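Local coordinates for protein FKBP-type peptidyl-prolyl cis-trans isomerase fkpA (Escherichia coli, PDB 1Q6I) that catalyses the cis-trans isomerisation of peptidyl-proline bonds and acts as a protein-folding chaperone in the periplasm, at residues Thr149-Lys154 against Asn211-Phe216; Pro175-Gly180 against Leu192-Glu197. One frame throughout, in Å; residues are numbered along the deposited sequence.

Contact 1 (Thr149-Lys154 against Asn211-Phe216); sequences TLIDGK and NSTLVF. With FK5 (8-deethyl-8-[but-3-enyl]-ascomycin), chain C.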
ATOM      1  N   THR A 149      -5.259  -5.774  33.210  1.00 25.07           N
ATOM      2  CA  THR A 149      -5.591  -7.059  32.631  1.00 24.31           C
ATOM      3  C   THR A 149      -7.035  -7.072  32.145  1.00 24.90           C
ATOM      4  O   THR A 149      -7.892  -6.347  32.657  1.00 26.32           O
ATOM      5  CB  THR A 149      -5.450  -8.208  33.640  1.00 26.16           C
ATOM      6  OG1 THR A 149      -6.379  -8.031  34.714  1.00 28.99           O
ATOM      7  CG2 THR A 149      -4.077  -8.236  34.329  1.00 25.99           C
ATOM      8  N   LEU A 150      -7.292  -7.899  31.154  1.00 23.36           N
ATOM      9  CA  LEU A 150      -8.619  -8.070  30.642  1.00 25.48           C
ATOM     10  C   LEU A 150      -9.236  -9.031  31.624  1.00 25.92           C
ATOM     11  O   LEU A 150      -8.531  -9.629  32.438  1.00 26.84           O
ATOM     12  CB  LEU A 150      -8.592  -8.659  29.221  1.00 24.95           C
ATOM     13  CG  LEU A 150      -7.975  -7.768  28.129  1.00 26.29           C
ATOM     14  CD1 LEU A 150      -7.869  -8.530  26.798  1.00 25.10           C
ATOM     15  CD2 LEU A 150      -8.765  -6.473  27.933  1.00 26.47           C
ATOM     16  N   ILE A 151     -10.538  -9.224  31.549  1.00 24.79           N
ATOM     17  CA  ILE A 151     -11.162 -10.052  32.550  1.00 23.99           C
ATOM     18  C   ILE A 151     -10.750 -11.515  32.494  1.00 25.07           C
ATOM     19  O   ILE A 151     -11.008 -12.231  33.427  1.00 24.91           O
ATOM     20  CB  ILE A 151     -12.660  -9.946  32.461  1.00 23.76           C
ATOM     21  CG1 ILE A 151     -13.145 -10.478  31.093  1.00 21.50           C
ATOM     22  CG2 ILE A 151     -13.097  -8.545  32.749  1.00 23.21           C
ATOM     23  CD1 ILE A 151     -14.598 -10.729  31.054  1.00 20.59           C
ATOM     24  N   ASP A 152     -10.150 -11.966  31.398  1.00 26.91           N
ATOM     25  CA  ASP A 152      -9.718 -13.355  31.292  1.00 27.23           C
ATOM     26  C   ASP A 152      -8.304 -13.555  31.808  1.00 27.67           C
ATOM     27  O   ASP A 152      -7.743 -14.646  31.698  1.00 28.63           O
ATOM     28  CB  ASP A 152      -9.806 -13.847  29.829  1.00 28.35           C
ATOM     29  CG  ASP A 152      -8.761 -13.203  28.906  1.00 28.00           C
ATOM     30  OD1 ASP A 152      -7.982 -12.346  29.334  1.00 26.99           O
ATOM     31  OD2 ASP A 152      -8.653 -13.501  27.707  1.00 30.34           O
ATOM     32  N   GLY A 153      -7.700 -12.505  32.346  1.00 27.66           N
ATOM     33  CA  GLY A 153      -6.339 -12.609  32.836  1.00 27.33           C
ATOM     34  C   GLY A 153      -5.212 -12.146  31.913  1.00 26.92           C
ATOM     35  O   GLY A 153      -4.058 -12.077  32.349  1.00 25.48           O
ATOM     36  N   LYS A 154      -5.496 -11.851  30.647  1.00 26.82           N
ATOM     37  CA  LYS A 154      -4.440 -11.347  29.762  1.00 26.07           C
ATOM     38  C   LYS A 154      -4.031  -9.948  30.209  1.00 25.22           C
ATOM     39  O   LYS A 154      -4.855  -9.085  30.472  1.00 24.37           O
ATOM     40  CB  LYS A 154      -4.888 -11.319  28.312  1.00 27.64           C
ATOM     41  CG  LYS A 154      -3.773 -11.092  27.318  1.00 28.91           C
ATOM     42  CD  LYS A 154      -4.304 -10.366  26.097  1.00 31.44           C
ATOM     43  CE  LYS A 154      -3.411 -10.570  24.876  1.00 33.53           C
ATOM     44  NZ  LYS A 154      -1.973 -10.238  25.147  1.00 35.90           N
ATOM     45  N   ASN A 211     -15.888  -3.104  23.865  1.00 23.20           N
ATOM     46  CA  ASN A 211     -16.624  -3.229  25.107  1.00 22.56           C
ATOM     47  C   ASN A 211     -15.918  -4.088  26.137  1.00 22.77           C
ATOM     48  O   ASN A 211     -16.525  -4.923  26.785  1.00 23.58           O
ATOM     49  CB  ASN A 211     -18.004  -3.787  24.835  1.00 22.42           C
ATOM     50  CG  ASN A 211     -18.945  -2.747  24.332  1.00 21.94           C
ATOM     51  OD1 ASN A 211     -18.716  -1.561  24.533  1.00 23.54           O
ATOM     52  ND2 ASN A 211     -20.022  -3.176  23.695  1.00 19.17           N
ATOM     53  N   SER A 212     -14.629  -3.895  26.297  1.00 22.51           N
ATOM     54  CA  SER A 212     -13.920  -4.674  27.289  1.00 23.80           C
ATOM     55  C   SER A 212     -14.004  -4.085  28.697  1.00 23.09           C
ATOM     56  O   SER A 212     -13.822  -2.884  28.901  1.00 23.35           O
ATOM     57  CB  SER A 212     -12.469  -4.837  26.881  1.00 23.86           C
ATOM     58  OG  SER A 212     -12.387  -5.727  25.781  1.00 27.77           O
ATOM     59  N   THR A 213     -14.312  -4.928  29.675  1.00 23.32           N
ATOM     60  CA  THR A 213     -14.229  -4.479  31.056  1.00 23.04           C
ATOM     61  C   THR A 213     -12.735  -4.551  31.443  1.00 23.83           C
ATOM     62  O   THR A 213     -12.084  -5.565  31.173  1.00 20.99           O
ATOM     63  CB  THR A 213     -15.093  -5.345  31.985  1.00 22.29           C
ATOM     64  OG1 THR A 213     -16.483  -4.959  31.888  1.00 20.58           O
ATOM     65  CG2 THR A 213     -14.699  -5.084  33.491  1.00 22.43           C
ATOM     66  N   LEU A 214     -12.190  -3.513  32.102  1.00 23.98           N
ATOM     67  CA  LEU A 214     -10.775  -3.575  32.466  1.00 23.61           C
ATOM     68  C   LEU A 214     -10.577  -3.715  33.964  1.00 22.84           C
ATOM     69  O   LEU A 214     -11.263  -3.083  34.736  1.00 22.28           O
ATOM     70  CB  LEU A 214     -10.021  -2.346  31.966  1.00 23.78           C
ATOM     71  CG  LEU A 214     -10.326  -1.895  30.545  1.00 24.35           C
ATOM     72  CD1 LEU A 214      -9.470  -0.667  30.263  1.00 24.33           C
ATOM     73  CD2 LEU A 214     -10.080  -3.023  29.486  1.00 23.52           C
ATOM     74  N   VAL A 215      -9.580  -4.508  34.344  1.00 21.37           N
ATOM     75  CA  VAL A 215      -9.215  -4.729  35.720  1.00 20.89           C
ATOM     76  C   VAL A 215      -7.848  -4.061  35.970  1.00 23.51           C
ATOM     77  O   VAL A 215      -6.829  -4.465  35.405  1.00 25.26           O
ATOM     78  CB  VAL A 215      -9.061  -6.249  35.981  1.00 21.37           C
ATOM     79  CG1 VAL A 215      -8.592  -6.566  37.412  1.00 21.69           C
ATOM     80  CG2 VAL A 215     -10.352  -6.997  35.683  1.00 20.82           C
ATOM     81  N   PHE A 216      -7.795  -3.049  36.819  1.00 24.74           N
ATOM     82  CA  PHE A 216      -6.507  -2.444  37.124  1.00 24.28           C
ATOM     83  C   PHE A 216      -6.129  -2.623  38.600  1.00 24.26           C
ATOM     84  O   PHE A 216      -6.949  -2.354  39.500  1.00 23.86           O
ATOM     85  CB  PHE A 216      -6.585  -0.957  36.836  1.00 24.52           C
ATOM     86  CG  PHE A 216      -6.536  -0.610  35.383  1.00 25.51           C
ATOM     87  CD1 PHE A 216      -5.334  -0.524  34.729  1.00 27.82           C
ATOM     88  CD2 PHE A 216      -7.683  -0.328  34.692  1.00 26.09           C
ATOM     89  CE1 PHE A 216      -5.280  -0.199  33.419  1.00 27.82           C
ATOM     90  CE2 PHE A 216      -7.631  -0.010  33.391  1.00 26.96           C
ATOM     91  CZ  PHE A 216      -6.430   0.069  32.748  1.00 27.45           C
TER
HETATM   92  C1  FK5 C 301      -5.407   5.953  30.460  1.00 30.54           C
HETATM   93  C2  FK5 C 301      -5.329   4.667  31.247  1.00 30.59           C
HETATM   94  C3  FK5 C 301      -5.461   4.547  32.748  1.00 28.76           C
HETATM   95  C4  FK5 C 301      -4.191   5.155  33.278  1.00 27.83           C
HETATM   96  C5  FK5 C 301      -2.971   4.318  32.865  1.00 29.20           C
HETATM   97  C6  FK5 C 301      -2.932   3.998  31.365  1.00 30.42           C
HETATM   98  C8  FK5 C 301      -4.599   2.676  30.134  1.00 34.16           C
HETATM   99  C9  FK5 C 301      -3.648   1.770  29.754  1.00 37.77           C
HETATM  100  C10 FK5 C 301      -3.035   1.835  28.382  1.00 39.38           C
HETATM  101  C11 FK5 C 301      -4.010   1.996  27.208  1.00 39.30           C
HETATM  102  C12 FK5 C 301      -3.270   2.302  25.900  1.00 39.08           C
HETATM  103  C13 FK5 C 301      -2.219   3.384  26.084  1.00 39.56           C
HETATM  104  C14 FK5 C 301      -1.340   3.056  27.268  1.00 40.88           C
HETATM  105  C15 FK5 C 301      -0.269   4.113  27.540  1.00 40.93           C
HETATM  106  C16 FK5 C 301       1.071   3.751  26.938  1.00 42.36           C
HETATM  107  C17 FK5 C 301       1.478   4.532  25.695  1.00 42.14           C
HETATM  108  C18 FK5 C 301       0.640   5.800  25.446  1.00 42.45           C
HETATM  109  C19 FK5 C 301       1.304   7.099  25.891  1.00 40.86           C
HETATM  110  C20 FK5 C 301       0.903   8.346  25.226  1.00 40.57           C
HETATM  111  C21 FK5 C 301       0.705   9.613  26.003  1.00 39.83           C
HETATM  112  C22 FK5 C 301      -0.697   9.742  26.559  1.00 39.12           C
HETATM  113  C23 FK5 C 301      -1.058   9.111  27.873  1.00 37.47           C
HETATM  114  C24 FK5 C 301      -2.564   9.196  28.145  1.00 37.23           C
HETATM  115  C25 FK5 C 301      -2.885   7.946  28.937  1.00 35.86           C
HETATM  116  C26 FK5 C 301      -4.344   7.558  29.170  1.00 36.07           C
HETATM  117  C27 FK5 C 301      -5.008   7.680  27.868  1.00 33.90           C
HETATM  118  C28 FK5 C 301      -5.955   8.762  27.734  1.00 33.47           C
HETATM  119  C29 FK5 C 301      -6.845   8.879  26.556  1.00 31.51           C
HETATM  120  C30 FK5 C 301      -8.240   8.385  26.912  1.00 32.18           C
HETATM  121  C31 FK5 C 301      -9.229   8.677  25.781  1.00 31.30           C
HETATM  122  C32 FK5 C 301      -9.183  10.155  25.503  1.00 31.40           C
HETATM  123  C33 FK5 C 301      -7.796  10.575  25.055  1.00 31.66           C
HETATM  124  C34 FK5 C 301      -6.854  10.353  26.212  1.00 30.99           C
HETATM  125  C35 FK5 C 301      -4.881   0.775  27.015  1.00 38.43           C
HETATM  126  C36 FK5 C 301       1.429   3.541  24.535  1.00 41.93           C
HETATM  127  C37 FK5 C 301       2.323   7.165  26.990  1.00 40.60           C
HETATM  128  C38 FK5 C 301       1.081  10.773  25.082  1.00 41.00           C
HETATM  129  C39 FK5 C 301       2.176  11.594  25.730  1.00 41.60           C
HETATM  130  C40 FK5 C 301       3.315  12.057  24.928  1.00 41.66           C
HETATM  131  C41 FK5 C 301      -2.274   8.174  30.296  1.00 37.38           C
HETATM  132  C42 FK5 C 301      -4.690   6.696  26.785  1.00 35.54           C
HETATM  133  C43 FK5 C 301      -2.004   3.804  23.741  1.00 43.31           C
HETATM  134  C44 FK5 C 301       1.069   4.818  29.391  1.00 43.41           C
HETATM  135  C45 FK5 C 301     -11.097   7.189  25.589  1.00 30.57           C
HETATM  136  N7  FK5 C 301      -4.304   3.719  30.871  1.00 31.58           N
HETATM  137  O1  FK5 C 301      -4.469   6.208  29.676  1.00 33.07           O
HETATM  138  O2  FK5 C 301      -6.434   6.881  30.672  1.00 31.54           O
HETATM  139  O3  FK5 C 301      -5.889   2.479  29.698  1.00 37.93           O
HETATM  140  O4  FK5 C 301      -3.205   0.790  30.647  1.00 38.33           O
HETATM  141  O5  FK5 C 301      -2.196   2.983  28.392  1.00 40.41           O
HETATM  142  O6  FK5 C 301      -2.337   0.566  28.283  1.00 37.81           O
HETATM  143  O7  FK5 C 301      -1.373   3.507  24.970  1.00 43.55           O
HETATM  144  O8  FK5 C 301      -0.104   4.193  28.930  1.00 42.10           O
HETATM  145  O9  FK5 C 301      -1.716  10.450  25.924  1.00 38.78           O
HETATM  146  O10 FK5 C 301      -2.894  10.313  28.925  1.00 35.21           O
HETATM  147  O11 FK5 C 301     -10.545   8.354  26.166  1.00 31.94           O
HETATM  148  O12 FK5 C 301     -10.119  10.508  24.528  1.00 33.33           O
HETATM  149  O   HOH W   1     -12.045  -7.478  29.575  1.00 27.86           O

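Contact 2 (Pro175-Gly180 against Leu192-Glu197); sequences PGWTEG and LVIPPE. With FK5 (8-deethyl-8-[but-3-enyl]-ascomycin), chain C.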
ATOM      1  N   PRO A 175     -12.363   7.876  32.530  1.00 21.20           N
ATOM      2  CA  PRO A 175     -13.175   8.263  33.706  1.00 20.79           C
ATOM      3  C   PRO A 175     -13.105   7.315  34.899  1.00 22.48           C
ATOM      4  O   PRO A 175     -13.146   7.771  36.057  1.00 21.63           O
ATOM      5  CB  PRO A 175     -14.598   8.419  33.147  1.00 19.09           C
ATOM      6  CG  PRO A 175     -14.416   8.502  31.607  1.00 21.34           C
ATOM      7  CD  PRO A 175     -13.125   7.902  31.263  1.00 20.53           C
ATOM      8  N   GLY A 176     -13.009   6.012  34.640  1.00 23.33           N
ATOM      9  CA  GLY A 176     -12.916   5.064  35.748  1.00 24.86           C
ATOM     10  C   GLY A 176     -11.696   5.316  36.629  1.00 24.30           C
ATOM     11  O   GLY A 176     -11.690   5.007  37.830  1.00 24.97           O
ATOM     12  N   TRP A 177     -10.624   5.835  36.048  1.00 25.50           N
ATOM     13  CA  TRP A 177      -9.448   6.148  36.856  1.00 24.74           C
ATOM     14  C   TRP A 177      -9.663   7.526  37.484  1.00 23.67           C
ATOM     15  O   TRP A 177      -9.324   7.741  38.624  1.00 24.57           O
ATOM     16  CB  TRP A 177      -8.163   6.199  36.014  1.00 25.69           C
ATOM     17  CG  TRP A 177      -7.464   4.938  35.819  1.00 26.43           C
ATOM     18  CD1 TRP A 177      -7.882   3.872  35.086  1.00 24.10           C
ATOM     19  CD2 TRP A 177      -6.176   4.599  36.326  1.00 26.35           C
ATOM     20  NE1 TRP A 177      -6.932   2.882  35.120  1.00 24.52           N
ATOM     21  CE2 TRP A 177      -5.872   3.303  35.863  1.00 25.65           C
ATOM     22  CE3 TRP A 177      -5.234   5.273  37.105  1.00 29.87           C
ATOM     23  CZ2 TRP A 177      -4.686   2.647  36.182  1.00 29.56           C
ATOM     24  CZ3 TRP A 177      -4.034   4.655  37.399  1.00 29.77           C
ATOM     25  CH2 TRP A 177      -3.769   3.340  36.947  1.00 29.97           C
ATOM     26  N   THR A 178     -10.187   8.468  36.727  1.00 23.42           N
ATOM     27  CA  THR A 178     -10.420   9.803  37.256  1.00 25.64           C
ATOM     28  C   THR A 178     -11.208   9.741  38.584  1.00 25.41           C
ATOM     29  O   THR A 178     -10.811  10.333  39.606  1.00 24.15           O
ATOM     30  CB  THR A 178     -11.142  10.654  36.211  1.00 26.91           C
ATOM     31  OG1 THR A 178     -10.299  10.843  35.060  1.00 26.68           O
ATOM     32  CG2 THR A 178     -11.392  12.063  36.749  1.00 27.79           C
ATOM     33  N   GLU A 179     -12.264   8.948  38.565  1.00 24.91           N
ATOM     34  CA  GLU A 179     -13.152   8.718  39.723  1.00 25.82           C
ATOM     35  C   GLU A 179     -12.541   7.775  40.760  1.00 24.60           C
ATOM     36  O   GLU A 179     -12.573   8.062  41.961  1.00 22.24           O
ATOM     37  CB  GLU A 179     -14.449   8.058  39.223  1.00 26.01           C
ATOM     38  CG  GLU A 179     -15.318   7.468  40.318  1.00 27.65           C
ATOM     39  CD  GLU A 179     -16.583   6.775  39.793  1.00 28.76           C
ATOM     40  OE1 GLU A 179     -16.786   6.624  38.550  1.00 29.46           O
ATOM     41  OE2 GLU A 179     -17.368   6.355  40.649  1.00 26.92           O
ATOM     42  N   GLY A 180     -11.992   6.656  40.270  1.00 24.14           N
ATOM     43  CA  GLY A 180     -11.487   5.594  41.130  1.00 24.81           C
ATOM     44  C   GLY A 180     -10.383   6.044  42.067  1.00 26.46           C
ATOM     45  O   GLY A 180     -10.373   5.659  43.239  1.00 26.68           O
ATOM     46  N   LEU A 192      -9.353  -1.516  40.519  1.00 24.67           N
ATOM     47  CA  LEU A 192     -10.431  -0.901  39.785  1.00 25.22           C
ATOM     48  C   LEU A 192     -10.920  -1.887  38.742  1.00 24.55           C
ATOM     49  O   LEU A 192     -10.135  -2.449  38.014  1.00 25.54           O
ATOM     50  CB  LEU A 192      -9.954   0.389  39.107  1.00 26.66           C
ATOM     51  CG  LEU A 192      -9.348   1.548  39.926  1.00 29.65           C
ATOM     52  CD1 LEU A 192      -9.098   2.757  39.007  1.00 31.19           C
ATOM     53  CD2 LEU A 192     -10.242   2.008  41.047  1.00 29.82           C
ATOM     54  N   VAL A 193     -12.229  -2.090  38.702  1.00 24.75           N
ATOM     55  CA  VAL A 193     -12.876  -2.959  37.736  1.00 24.69           C
ATOM     56  C   VAL A 193     -13.818  -2.053  36.957  1.00 23.91           C
ATOM     57  O   VAL A 193     -14.889  -1.667  37.436  1.00 21.51           O
ATOM     58  CB  VAL A 193     -13.563  -4.098  38.440  1.00 24.27           C
ATOM     59  CG1 VAL A 193     -14.487  -4.881  37.511  1.00 24.18           C
ATOM     60  CG2 VAL A 193     -12.495  -4.985  39.000  1.00 24.61           C
ATOM     61  N   ILE A 194     -13.362  -1.697  35.755  1.00 23.90           N
ATOM     62  CA  ILE A 194     -13.958  -0.614  34.991  1.00 23.46           C
ATOM     63  C   ILE A 194     -14.762  -1.085  33.810  1.00 24.18           C
ATOM     64  O   ILE A 194     -14.242  -1.757  32.923  1.00 24.35           O
ATOM     65  CB  ILE A 194     -12.843   0.353  34.525  1.00 24.64           C
ATOM     66  CG1 ILE A 194     -11.921   0.756  35.689  1.00 25.28           C
ATOM     67  CG2 ILE A 194     -13.425   1.606  33.880  1.00 23.14           C
ATOM     68  CD1 ILE A 194     -10.668   1.650  35.257  1.00 24.61           C
ATOM     69  N   PRO A 195     -16.046  -0.730  33.809  1.00 24.52           N
ATOM     70  CA  PRO A 195     -16.920  -0.976  32.666  1.00 26.06           C
ATOM     71  C   PRO A 195     -16.441  -0.237  31.426  1.00 25.70           C
ATOM     72  O   PRO A 195     -15.868   0.854  31.549  1.00 24.07           O
ATOM     73  CB  PRO A 195     -18.268  -0.367  33.071  1.00 26.18           C
ATOM     74  CG  PRO A 195     -18.189  -0.022  34.455  1.00 26.84           C
ATOM     75  CD  PRO A 195     -16.752  -0.081  34.919  1.00 24.95           C
ATOM     76  N   PRO A 196     -16.688  -0.824  30.258  1.00 24.63           N
ATOM     77  CA  PRO A 196     -16.268  -0.227  28.981  1.00 24.93           C
ATOM     78  C   PRO A 196     -16.701   1.192  28.819  1.00 24.69           C
ATOM     79  O   PRO A 196     -15.972   1.960  28.217  1.00 23.33           O
ATOM     80  CB  PRO A 196     -16.984  -1.085  27.912  1.00 24.98           C
ATOM     81  CG  PRO A 196     -17.742  -2.165  28.621  1.00 23.74           C
ATOM     82  CD  PRO A 196     -17.369  -2.116  30.078  1.00 24.79           C
ATOM     83  N   GLU A 197     -17.868   1.559  29.339  1.00 26.63           N
ATOM     84  CA  GLU A 197     -18.332   2.924  29.127  1.00 28.81           C
ATOM     85  C   GLU A 197     -17.563   3.932  29.949  1.00 28.35           C
ATOM     86  O   GLU A 197     -17.713   5.114  29.729  1.00 29.15           O
ATOM     87  CB  GLU A 197     -19.838   3.084  29.361  1.00 31.22           C
ATOM     88  CG  GLU A 197     -20.411   2.133  30.386  1.00 36.04           C
ATOM     89  CD  GLU A 197     -20.613   0.716  29.828  1.00 38.28           C
ATOM     90  OE1 GLU A 197     -21.260   0.569  28.756  1.00 36.81           O
ATOM     91  OE2 GLU A 197     -20.120  -0.237  30.467  1.00 37.04           O
TER
HETATM   92  C1  FK5 C 301      -5.407   5.953  30.460  1.00 30.54           C
HETATM   93  C2  FK5 C 301      -5.329   4.667  31.247  1.00 30.59           C
HETATM   94  C3  FK5 C 301      -5.461   4.547  32.748  1.00 28.76           C
HETATM   95  C4  FK5 C 301      -4.191   5.155  33.278  1.00 27.83           C
HETATM   96  C5  FK5 C 301      -2.971   4.318  32.865  1.00 29.20           C
HETATM   97  C6  FK5 C 301      -2.932   3.998  31.365  1.00 30.42           C
HETATM   98  C8  FK5 C 301      -4.599   2.676  30.134  1.00 34.16           C
HETATM   99  C9  FK5 C 301      -3.648   1.770  29.754  1.00 37.77           C
HETATM  100  C10 FK5 C 301      -3.035   1.835  28.382  1.00 39.38           C
HETATM  101  C11 FK5 C 301      -4.010   1.996  27.208  1.00 39.30           C
HETATM  102  C12 FK5 C 301      -3.270   2.302  25.900  1.00 39.08           C
HETATM  103  C13 FK5 C 301      -2.219   3.384  26.084  1.00 39.56           C
HETATM  104  C14 FK5 C 301      -1.340   3.056  27.268  1.00 40.88           C
HETATM  105  C15 FK5 C 301      -0.269   4.113  27.540  1.00 40.93           C
HETATM  106  C16 FK5 C 301       1.071   3.751  26.938  1.00 42.36           C
HETATM  107  C17 FK5 C 301       1.478   4.532  25.695  1.00 42.14           C
HETATM  108  C18 FK5 C 301       0.640   5.800  25.446  1.00 42.45           C
HETATM  109  C19 FK5 C 301       1.304   7.099  25.891  1.00 40.86           C
HETATM  110  C20 FK5 C 301       0.903   8.346  25.226  1.00 40.57           C
HETATM  111  C21 FK5 C 301       0.705   9.613  26.003  1.00 39.83           C
HETATM  112  C22 FK5 C 301      -0.697   9.742  26.559  1.00 39.12           C
HETATM  113  C23 FK5 C 301      -1.058   9.111  27.873  1.00 37.47           C
HETATM  114  C24 FK5 C 301      -2.564   9.196  28.145  1.00 37.23           C
HETATM  115  C25 FK5 C 301      -2.885   7.946  28.937  1.00 35.86           C
HETATM  116  C26 FK5 C 301      -4.344   7.558  29.170  1.00 36.07           C
HETATM  117  C27 FK5 C 301      -5.008   7.680  27.868  1.00 33.90           C
HETATM  118  C28 FK5 C 301      -5.955   8.762  27.734  1.00 33.47           C
HETATM  119  C29 FK5 C 301      -6.845   8.879  26.556  1.00 31.51           C
HETATM  120  C30 FK5 C 301      -8.240   8.385  26.912  1.00 32.18           C
HETATM  121  C31 FK5 C 301      -9.229   8.677  25.781  1.00 31.30           C
HETATM  122  C32 FK5 C 301      -9.183  10.155  25.503  1.00 31.40           C
HETATM  123  C33 FK5 C 301      -7.796  10.575  25.055  1.00 31.66           C
HETATM  124  C34 FK5 C 301      -6.854  10.353  26.212  1.00 30.99           C
HETATM  125  C35 FK5 C 301      -4.881   0.775  27.015  1.00 38.43           C
HETATM  126  C36 FK5 C 301       1.429   3.541  24.535  1.00 41.93           C
HETATM  127  C37 FK5 C 301       2.323   7.165  26.990  1.00 40.60           C
HETATM  128  C38 FK5 C 301       1.081  10.773  25.082  1.00 41.00           C
HETATM  129  C39 FK5 C 301       2.176  11.594  25.730  1.00 41.60           C
HETATM  130  C40 FK5 C 301       3.315  12.057  24.928  1.00 41.66           C
HETATM  131  C41 FK5 C 301      -2.274   8.174  30.296  1.00 37.38           C
HETATM  132  C42 FK5 C 301      -4.690   6.696  26.785  1.00 35.54           C
HETATM  133  C43 FK5 C 301      -2.004   3.804  23.741  1.00 43.31           C
HETATM  134  C44 FK5 C 301       1.069   4.818  29.391  1.00 43.41           C
HETATM  135  C45 FK5 C 301     -11.097   7.189  25.589  1.00 30.57           C
HETATM  136  N7  FK5 C 301      -4.304   3.719  30.871  1.00 31.58           N
HETATM  137  O1  FK5 C 301      -4.469   6.208  29.676  1.00 33.07           O
HETATM  138  O2  FK5 C 301      -6.434   6.881  30.672  1.00 31.54           O
HETATM  139  O3  FK5 C 301      -5.889   2.479  29.698  1.00 37.93           O
HETATM  140  O4  FK5 C 301      -3.205   0.790  30.647  1.00 38.33           O
HETATM  141  O5  FK5 C 301      -2.196   2.983  28.392  1.00 40.41           O
HETATM  142  O6  FK5 C 301      -2.337   0.566  28.283  1.00 37.81           O
HETATM  143  O7  FK5 C 301      -1.373   3.507  24.970  1.00 43.55           O
HETATM  144  O8  FK5 C 301      -0.104   4.193  28.930  1.00 42.10           O
HETATM  145  O9  FK5 C 301      -1.716  10.450  25.924  1.00 38.78           O
HETATM  146  O10 FK5 C 301      -2.894  10.313  28.925  1.00 35.21           O
HETATM  147  O11 FK5 C 301     -10.545   8.354  26.166  1.00 31.94           O
HETATM  148  O12 FK5 C 301     -10.119  10.508  24.528  1.00 33.33           O

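Contact 1 (Thr149-Lys154 against Asn211-Phe216)
Thr-149 turns OG1 into the place between its own backbone N and carbonyl carbon (chi1 63°), which sets it 3.5 Å from CB of Val-215; Val-215, with CG1 anti to its N (chi1 177°), brings that methyl to 3.8 Å from OG1 of Thr-149. The two residues are an antiparallel hydrogen-bonded pair in the curled sheet of the FKBP domain, joining strand 141-150 to strand 214-223. Their backbones exchange two bonds: Thr-149 N gives to Val-215 O, and Val-215 N returns the bond to Thr-149 O, each with N-H...O at 162°. Beta-branched residues suit such a pair, since their shape favours extended backbone.

Next along, Leu-150 and Leu-214 run alongside each other with their ends to the same side, their CD2 methyls 4.0 Å apart. Phe-216 turns to the pocket side, where its ring edge meets the ligand, CE1 3.6 Å from FK5 O4. Past Leu-150 the chain reverses through a type I turn, closed by Gly-153 N to Leu-150 O. Any side chain at Gly-153 would collide with the carbonyl O of Asp-152, which calls for glycine, and Asp-152 adds an Asx turn, OD1 accepting from Lys-154 N at 2.9 Å. From here the segments diverge. Ile-151 lies roughly perpendicular to Thr-213, its CG2 3.8 Å from CB of Thr-213, whose hydroxyl bonds Arg-107 of helix 70-111. One water links the segments: its leg to Thr-213 O is doubtfully short, but it accepts soundly from Ile-151 N at 3.0 Å.

Contact 2 (Pro175-Gly180 against Leu192-Glu197)
This is a buried apolar contact of a short helix on a sheet: helix 175-180 lies against strand 192-194, the segment axes 9.1 Å apart and their directions at 144°, with no hydrogen bond between the two segments. Two glycines allow the approach. Gly-176 and Gly-180, one helical turn apart, present bare backbone to the strand; a CB would clash with Ile-194 CG2 at Gly-176 and with Leu-192 CD2 at Gly-180. Each takes a methyl instead: CG2 of Ile-194 rests 4.0 Å from Gly-176 CA, and CD2 of Leu-192 lies 3.8 Å from Gly-180 CA.

Trp-177 carries the contact to the ligand. Leu-192, with CG anti to its carbonyl carbon (chi1 -58°), lifts CD1 beneath the indole, where it makes a CH-pi contact 4.2 Å from the five-membered ring's centroid and 9° off the normal. Ile-194 comes in roughly perpendicular to the tryptophan, its CD1 3.6 Å from Trp-177 CD1. The face opposite Leu-192 carries FK5, whose C3 stands 3.2 Å above the ring plane, offset toward the rim. Phe-216 and Tyr-146 meet the indole edge-to-face. Were the indole cut back to an alanine, the six-membered N7 ring of FK5 would probably lose its platform, and the Leu-192 CD1 methyl its aromatic neighbour. A tryptophan at the floor of an aromatic pocket, under the ligand's proline-like pipecolinyl ring, is characteristic of the FKBP active site.

How the contacts relate
The centres of contacts 1 and 2 lie about 12 Å apart, and both belong to the FKBP domain and its antiparallel sheet. Along the chain contact 2 is nested within the loop closed by contact 1: strand 141-150 comes first, then helix 175-180, strand 189-194 and finally strand 214-223. The last two are neighbours, and probable backbone hydrogen bonds, from Phe-216 N to Leu-192 O (2.7 Å) and from Ile-194 N to Leu-214 O, tie the contacts together. Both reach the one FK5 pocket: contact 2 supplies its floor through Trp-177, contact 1 adds Phe-216 beside it, and the Thr-149 and Val-215 side chains lie on the other face of the sheet.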